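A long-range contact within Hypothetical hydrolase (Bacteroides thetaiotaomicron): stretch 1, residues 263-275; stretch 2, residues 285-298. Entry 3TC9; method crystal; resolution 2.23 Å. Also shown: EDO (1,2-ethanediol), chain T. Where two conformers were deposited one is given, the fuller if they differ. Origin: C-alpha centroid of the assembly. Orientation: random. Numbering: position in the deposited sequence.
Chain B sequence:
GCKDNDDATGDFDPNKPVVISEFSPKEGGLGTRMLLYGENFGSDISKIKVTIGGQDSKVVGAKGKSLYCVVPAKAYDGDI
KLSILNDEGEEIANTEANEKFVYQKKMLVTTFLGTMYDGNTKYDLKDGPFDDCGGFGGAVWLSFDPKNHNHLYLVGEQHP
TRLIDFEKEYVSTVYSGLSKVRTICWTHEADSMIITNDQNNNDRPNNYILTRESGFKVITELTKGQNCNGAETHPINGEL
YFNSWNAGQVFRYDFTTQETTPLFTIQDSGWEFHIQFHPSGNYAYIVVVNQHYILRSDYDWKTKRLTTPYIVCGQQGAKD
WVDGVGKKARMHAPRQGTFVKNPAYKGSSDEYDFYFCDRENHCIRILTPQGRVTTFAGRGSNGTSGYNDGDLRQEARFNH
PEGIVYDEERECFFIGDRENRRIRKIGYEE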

# COMPACT_ATOMS: atom_id res chain seq x y z
N LEU B 263 -13.50 1.33 35.59
CA LEU B 263 -14.45 1.08 34.50
C LEU B 263 -15.18 -0.26 34.60
O LEU B 263 -16.40 -0.28 34.78
N PHE B 264 -14.45 -1.36 34.41
CA PHE B 264 -15.00 -2.71 34.43
C PHE B 264 -13.92 -3.70 34.77
O PHE B 264 -12.73 -3.43 34.58
N THR B 265 -14.34 -4.87 35.27
CA THR B 265 -13.52 -6.03 35.59
C THR B 265 -13.58 -6.95 34.34
O THR B 265 -14.64 -7.01 33.70
N ILE B 266 -12.48 -7.63 33.98
CA ILE B 266 -12.48 -8.52 32.81
C ILE B 266 -13.19 -9.85 33.15
O ILE B 266 -14.14 -10.21 32.44
N GLN B 267 -12.72 -10.57 34.19
CA GLN B 267 -13.25 -11.87 34.59
C GLN B 267 -12.94 -12.14 36.07
O GLN B 267 -13.63 -11.62 36.95
N ASP B 268 -11.86 -12.88 36.35
CA ASP B 268 -11.49 -13.28 37.70
C ASP B 268 -10.22 -12.58 38.23
O ASP B 268 -9.66 -11.70 37.57
N SER B 269 -9.82 -12.94 39.46
CA SER B 269 -8.65 -12.43 40.17
C SER B 269 -7.36 -12.87 39.48
O SER B 269 -7.33 -13.94 38.87
N GLY B 270 -6.31 -12.05 39.58
CA GLY B 270 -5.01 -12.31 38.98
C GLY B 270 -5.03 -12.33 37.47
O GLY B 270 -4.65 -13.33 36.86
N TRP B 271 -5.51 -11.24 36.87
CA TRP B 271 -5.64 -11.05 35.43
C TRP B 271 -4.58 -10.04 34.95
O TRP B 271 -4.71 -8.83 35.18
N GLU B 272 -3.51 -10.57 34.35
CA GLU B 272 -2.39 -9.80 33.83
C GLU B 272 -2.68 -9.44 32.39
O GLU B 272 -2.73 -10.34 31.54
N PHE B 273 -2.92 -8.14 32.10
CA PHE B 273 -3.23 -7.75 30.73
C PHE B 273 -2.81 -6.33 30.35
O PHE B 273 -2.64 -5.47 31.22
N HIS B 274 -2.66 -6.10 29.01
CA HIS B 274 -2.42 -4.77 28.50
C HIS B 274 -3.55 -4.43 27.51
O HIS B 274 -4.32 -5.31 27.09
N ILE B 275 -3.71 -3.13 27.23
CA ILE B 275 -4.74 -2.54 26.36
C ILE B 275 -4.00 -1.89 25.19
O ILE B 275 -3.03 -1.16 25.40
N TYR B 285 -7.80 -3.93 21.77
CA TYR B 285 -7.59 -5.33 22.09
C TYR B 285 -7.09 -5.36 23.52
O TYR B 285 -6.30 -4.50 23.92
N ILE B 286 -7.62 -6.29 24.31
CA ILE B 286 -7.23 -6.51 25.69
C ILE B 286 -6.52 -7.87 25.65
O ILE B 286 -7.15 -8.90 25.40
N VAL B 287 -5.17 -7.84 25.75
CA VAL B 287 -4.32 -9.01 25.62
C VAL B 287 -4.03 -9.54 26.99
O VAL B 287 -3.27 -8.90 27.75
N VAL B 288 -4.61 -10.74 27.30
CA VAL B 288 -4.44 -11.37 28.62
C VAL B 288 -3.23 -12.32 28.59
O VAL B 288 -3.31 -13.48 28.18
N VAL B 289 -2.10 -11.77 29.04
CA VAL B 289 -0.77 -12.39 29.08
C VAL B 289 -0.79 -13.73 29.86
O VAL B 289 -0.24 -14.72 29.36
N ASN B 290 -1.41 -13.77 31.05
CA ASN B 290 -1.34 -14.98 31.86
C ASN B 290 -2.57 -15.90 31.71
O ASN B 290 -2.67 -16.89 32.44
N GLN B 291 -3.48 -15.60 30.75
CA GLN B 291 -4.70 -16.40 30.54
C GLN B 291 -4.87 -16.84 29.08
O GLN B 291 -5.77 -17.63 28.76
N HIS B 292 -3.94 -16.42 28.22
CA HIS B 292 -3.71 -16.82 26.83
C HIS B 292 -4.90 -16.61 25.90
O HIS B 292 -5.25 -17.50 25.11
N TYR B 293 -5.48 -15.41 25.94
CA TYR B 293 -6.61 -15.06 25.08
C TYR B 293 -6.67 -13.54 24.93
O TYR B 293 -6.01 -12.78 25.65
N ILE B 294 -7.43 -13.11 23.93
CA ILE B 294 -7.58 -11.70 23.61
C ILE B 294 -9.08 -11.33 23.57
O ILE B 294 -9.91 -12.10 23.08
N LEU B 295 -9.39 -10.14 24.07
CA LEU B 295 -10.74 -9.60 24.04
C LEU B 295 -10.76 -8.32 23.24
O LEU B 295 -9.72 -7.68 23.08
N ARG B 296 -11.93 -7.92 22.76
CA ARG B 296 -12.10 -6.64 22.08
C ARG B 296 -13.02 -5.78 22.92
O ARG B 296 -14.05 -6.27 23.39
N SER B 297 -12.65 -4.52 23.13
CA SER B 297 -13.47 -3.56 23.88
C SER B 297 -13.78 -2.39 22.95
O SER B 297 -12.88 -1.64 22.57
N ASP B 298 -15.05 -2.27 22.55
CA ASP B 298 -15.48 -1.19 21.66
C ASP B 298 -15.47 0.14 22.40
O ASP B 298 -15.80 0.20 23.59

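Strand 273-275 runs antiparallel to strand 285-288, and the ladder sorts the side chains onto two faces. F273, I275, I286 and V288 share one face, where branched and aromatic groups fill the space without polar atoms to satisfy. There F273 (chi1 p) lays CD1 3.5 Å from I286 CG2. I286, extended as m,t, also reaches beyond the ladder, its CD1 lying 3.9 Å from CD1 of I266 (m,m). I266 turns its CG2 to L295 CD1 at 3.8 Å.

On the other face H274 (p) folds over V287 (t), whose CB sits over the imidazole, 3.4 Å from CE1; V289 CG2 lies 4.0 Å from H274 CD2.

W271 is the aromatic hub. V288 CG1 lies over its five-membered ring, 3.7 Å from CD1, while the bent m,m side chain of Q291 sets its aliphatic CG above the six-membered ring. The indole edge stays free for polar contact: NE1 donates to Y293 OH at 2.9 Å. A water extends this link, bonded to Y293 OH (2.7 Å) and donating to Q267 OE1 (2.6 Å).

N290 (p) suits the turn because its amide both donates and accepts: ND2 gives to G270 O at 2.8 Å, and OD1 receives E272 N at 2.9 Å. Away from the contact, R296 NE bridges D298 OD1 (2.9 Å), and R296 NH2 donates to ethanediol O2 (3.2 Å).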

# COMPACT_ATOMS: atom_id res chain seq x y z
CB LEU B 263 -13.75 1.20 33.14
CG LEU B 263 -14.06 2.44 32.30
CD1 LEU B 263 -14.17 3.70 33.14
CD2 LEU B 263 -13.03 2.61 31.21
CB PHE B 264 -15.65 -3.09 33.07
CG PHE B 264 -14.86 -2.71 31.83
CD1 PHE B 264 -13.78 -3.48 31.40
CD2 PHE B 264 -15.22 -1.60 31.07
CE1 PHE B 264 -13.06 -3.12 30.26
CE2 PHE B 264 -14.49 -1.24 29.93
CZ PHE B 264 -13.41 -2.00 29.54
CB THR B 265 -14.08 -6.63 36.92
OG1 THR B 265 -13.26 -6.23 38.01
CG2 THR B 265 -14.28 -8.14 36.89
CB ILE B 266 -11.06 -8.78 32.21
CG1 ILE B 266 -10.34 -7.46 31.78
CG2 ILE B 266 -11.10 -9.81 31.05
CD1 ILE B 266 -11.10 -6.47 30.87
CB GLN B 267 -12.67 -12.97 33.66
CG GLN B 267 -13.31 -14.36 33.81
CD GLN B 267 -13.02 -15.30 32.65
OE1 GLN B 267 -12.97 -14.92 31.47
NE2 GLN B 267 -12.86 -16.59 32.95
CB ASP B 268 -11.32 -14.81 37.75
CG ASP B 268 -12.50 -15.59 37.16
OD1 ASP B 268 -13.66 -15.24 37.46
OD2 ASP B 268 -12.25 -16.57 36.43
CB SER B 269 -8.66 -12.90 41.63
OG SER B 269 -9.31 -14.13 41.86
CB TRP B 271 -7.07 -10.60 35.06
CG TRP B 271 -7.81 -11.50 34.13
CD1 TRP B 271 -8.32 -11.18 32.91
CD2 TRP B 271 -8.19 -12.87 34.37
NE1 TRP B 271 -8.99 -12.25 32.37
CE2 TRP B 271 -8.92 -13.31 33.24
CE3 TRP B 271 -7.98 -13.77 35.44
CZ2 TRP B 271 -9.45 -14.61 33.15
CZ3 TRP B 271 -8.50 -15.06 35.34
CH2 TRP B 271 -9.23 -15.47 34.21
CB GLU B 272 -1.08 -10.59 33.96
CG GLU B 272 0.15 -9.87 33.41
CD GLU B 272 1.45 -10.65 33.40
OE1 GLU B 272 1.42 -11.89 33.60
OE2 GLU B 272 2.51 -10.02 33.18
CB PHE B 273 -4.75 -7.92 30.43
CG PHE B 273 -5.71 -7.08 31.24
CD1 PHE B 273 -6.10 -5.81 30.80
CD2 PHE B 273 -6.25 -7.56 32.43
CE1 PHE B 273 -7.00 -5.03 31.55
CE2 PHE B 273 -7.14 -6.78 33.19
CZ PHE B 273 -7.52 -5.53 32.74
CB HIS B 274 -1.00 -4.59 27.90
CG HIS B 274 -0.64 -5.53 26.81
ND1 HIS B 274 -1.01 -5.28 25.50
CD2 HIS B 274 0.06 -6.68 26.85
CE1 HIS B 274 -0.52 -6.29 24.79
NE2 HIS B 274 0.12 -7.16 25.57
CB ILE B 275 -5.62 -1.50 27.15
CG1 ILE B 275 -6.28 -2.14 28.41
CG2 ILE B 275 -6.66 -0.82 26.22
CD1 ILE B 275 -6.73 -1.13 29.50
CB TYR B 285 -6.63 -6.05 21.12
CG TYR B 285 -7.24 -6.45 19.80
CD1 TYR B 285 -8.53 -6.98 19.73
CD2 TYR B 285 -6.53 -6.32 18.61
CE1 TYR B 285 -9.10 -7.37 18.52
CE2 TYR B 285 -7.10 -6.68 17.38
CZ TYR B 285 -8.38 -7.22 17.34
OH TYR B 285 -8.91 -7.62 16.14
CB ILE B 286 -8.44 -6.41 26.66
CG1 ILE B 286 -9.00 -4.96 26.64
CG2 ILE B 286 -8.03 -6.85 28.08
CD1 ILE B 286 -10.21 -4.68 27.52
CB VAL B 287 -3.04 -8.64 24.83
CG1 VAL B 287 -2.05 -9.81 24.72
CG2 VAL B 287 -3.39 -8.08 23.44
CB VAL B 288 -5.70 -12.04 29.20
CG1 VAL B 288 -5.52 -12.26 30.70
CG2 VAL B 288 -6.93 -11.18 28.93
CB VAL B 289 0.26 -11.41 29.70
CG1 VAL B 289 1.68 -11.97 29.66
CG2 VAL B 289 0.20 -10.06 29.00
CB ASN B 290 -1.13 -14.61 33.33
CG ASN B 290 -2.30 -13.92 33.97
OD1 ASN B 290 -3.13 -13.28 33.31
ND2 ASN B 290 -2.40 -14.05 35.28
CB GLN B 291 -5.95 -15.66 31.06
CG GLN B 291 -5.93 -15.37 32.58
CD GLN B 291 -5.89 -16.61 33.46
OE1 GLN B 291 -6.35 -17.70 33.10
NE2 GLN B 291 -5.36 -16.46 34.66
CB HIS B 292 -3.23 -18.27 26.82
CG HIS B 292 -2.34 -18.54 27.97
ND1 HIS B 292 -1.07 -17.97 28.04
CD2 HIS B 292 -2.60 -19.15 29.15
CE1 HIS B 292 -0.58 -18.33 29.21
NE2 HIS B 292 -1.47 -19.03 29.92
CB TYR B 293 -7.94 -15.66 25.60
CG TYR B 293 -8.59 -14.97 26.78
CD1 TYR B 293 -7.96 -14.93 28.02
CD2 TYR B 293 -9.87 -14.45 26.69
CE1 TYR B 293 -8.57 -14.33 29.12
CE2 TYR B 293 -10.50 -13.86 27.78
CZ TYR B 293 -9.83 -13.78 29.00
OH TYR B 293 -10.43 -13.19 30.08
CB ILE B 294 -6.84 -11.34 22.28
CG1 ILE B 294 -5.33 -11.73 22.35
CG2 ILE B 294 -7.03 -9.87 21.87
CD1 ILE B 294 -4.57 -11.73 21.01
CB LEU B 295 -11.28 -9.33 25.46
CG LEU B 295 -11.24 -10.50 26.45
CD1 LEU B 295 -10.11 -10.33 27.38
CD2 LEU B 295 -12.54 -10.57 27.24
CB ARG B 296 -12.65 -6.80 20.67
CG ARG B 296 -12.95 -5.50 19.98
CD ARG B 296 -13.28 -5.74 18.54
NE ARG B 296 -14.04 -4.62 18.00
CZ ARG B 296 -14.12 -4.33 16.71
NH1 ARG B 296 -13.49 -5.08 15.82
NH2 ARG B 296 -14.84 -3.30 16.31
CB SER B 297 -12.76 -3.10 25.14
OG SER B 297 -13.47 -2.04 25.74
CB ASP B 298 -16.87 -1.48 21.06
CG ASP B 298 -16.88 -2.56 19.99
OD1 ASP B 298 -15.82 -2.76 19.33
OD2 ASP B 298 -17.95 -3.18 19.79
C1 EDO T . -12.47 -0.53 12.79
O1 EDO T . -12.05 0.83 12.57
C2 EDO T . -13.80 -0.56 13.54
O2 EDO T . -14.35 -1.88 13.50
O HOH W 1 -13.10 -12.94 29.80